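PDB 4YJW: DUF3829 family protein from Bacteroides vulgatus, which is of unknown function but folds as an all-alpha protein of long packed helices and is probably exported as a lipoprotein. Local coordinates for residues Ile151-Gly154 with Ala155-Leu159. Residues are numbered along the deposited sequence; the frame is centred on the assembly and turned at random. Where two conformers were deposited one is given.
Sequences IVEG and AKITL
G154 O accepts two hydrogen bonds from one residue, T158, a threonine a full turn further along the long alpha-helix 121-159. The backbone donor T158 N lies 3.2 Å from G154 O with an N-H...O angle of 160°, and the hydroxyl T158 OG1 is equally distant from G154 O at 3.2 Å. The two donors come in from opposite faces of the carbonyl plane, a bifurcated arrangement with G154 O as the shared acceptor. The torsion explains the second bond: with chi1 at -55°, OG1 sits anti to its own carbonyl carbon and is turned back along the helix axis toward the preceding turn. A valine here would remove that hydroxyl and would probably leave G154 O with only the backbone N-H of the two donors now supplied by this position.

Three further i to i+4 bonds satisfy the earlier carbonyls: A155 N donates to I151 O at 2.8 Å, K156 N to V152 O and I157 N to E153 O. Beyond T158, L159 N donates to A155 O, and T160 OG1 bonds to the carbonyls of K156 and I157, near the C-terminal end of the helix.

The surroundings differ by face. I151, V152, T158 and L159 touch helix 10-32, V152 against Y22. On the exposed face K156 runs extended beyond CG, its CE 3.9 Å from V152 CG1. E153 is modelled in two conformers, which makes the contacts of its carboxylate tentative. In one conformer OE1 stays 5.2 Å from K156 NZ, too far for charged atoms in contact, though the opposite charges may still attract weakly. In that same conformer the E153 chain bends at chi2 (42°) and crosses I157 at about a right angle, bringing OE2 to 3.7 Å from I157 CG1.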
# COMPACT_ATOMS: atom_id res chain seq x y z
N ILE A 151 16.40 6.51 -11.29
CA ILE A 151 16.08 7.93 -11.56
C ILE A 151 16.73 8.82 -10.49
O ILE A 151 17.25 9.90 -10.80
CB ILE A 151 14.52 8.16 -11.61
CG1 ILE A 151 13.83 7.23 -12.63
CG2 ILE A 151 14.19 9.65 -11.92
CD1 ILE A 151 12.26 7.19 -12.54
N VAL A 152 16.69 8.36 -9.22
CA VAL A 152 17.28 9.03 -8.06
C VAL A 152 18.79 9.16 -8.27
O VAL A 152 19.35 10.24 -8.02
CB VAL A 152 16.91 8.30 -6.75
CG1 VAL A 152 17.81 8.73 -5.58
CG2 VAL A 152 15.45 8.58 -6.40
N GLU A 153 19.44 8.09 -8.79
CA GLU A 153 20.88 8.12 -9.10
C GLU A 153 21.13 9.18 -10.18
O GLU A 153 22.10 9.93 -10.10
CB GLU A 153 21.39 6.73 -9.52
CG GLU A 153 22.88 6.66 -9.87
CD GLU A 153 23.89 7.40 -9.01
OE1 GLU A 153 23.78 7.35 -7.76
OE2 GLU A 153 24.82 8.00 -9.59
N GLY A 154 20.22 9.25 -11.16
CA GLY A 154 20.28 10.22 -12.25
C GLY A 154 20.15 11.65 -11.71
O GLY A 154 20.83 12.56 -12.19
N ALA A 155 19.29 11.84 -10.68
CA ALA A 155 19.07 13.13 -10.03
C ALA A 155 20.31 13.54 -9.23
O ALA A 155 20.70 14.71 -9.24
CB ALA A 155 17.84 13.06 -9.12
N LYS A 156 20.95 12.57 -8.56
CA LYS A 156 22.17 12.82 -7.80
C LYS A 156 23.29 13.29 -8.75
O LYS A 156 24.01 14.24 -8.42
CB LYS A 156 22.59 11.58 -7.00
CG LYS A 156 21.69 11.33 -5.79
CD LYS A 156 22.15 10.10 -5.02
CE LYS A 156 21.18 9.72 -3.93
NZ LYS A 156 21.66 8.53 -3.19
N ILE A 157 23.37 12.71 -9.97
CA ILE A 157 24.34 13.13 -11.00
C ILE A 157 24.11 14.62 -11.34
O ILE A 157 25.07 15.39 -11.32
CB ILE A 157 24.24 12.25 -12.28
CG1 ILE A 157 24.75 10.81 -12.03
CG2 ILE A 157 24.96 12.91 -13.49
CD1 ILE A 157 24.30 9.79 -13.09
N THR A 158 22.85 15.01 -11.62
CA THR A 158 22.50 16.39 -11.97
C THR A 158 22.84 17.34 -10.82
O THR A 158 23.37 18.42 -11.08
CB THR A 158 21.02 16.48 -12.38
OG1 THR A 158 20.76 15.55 -13.44
CG2 THR A 158 20.62 17.88 -12.86
N LEU A 159 22.63 16.91 -9.56
CA LEU A 159 22.84 17.76 -8.38
C LEU A 159 24.27 17.78 -7.81
O LEU A 159 24.52 18.55 -6.88
CB LEU A 159 21.85 17.40 -7.26
CG LEU A 159 20.39 17.67 -7.56
CD1 LEU A 159 19.49 17.08 -6.49
CD2 LEU A 159 20.11 19.16 -7.77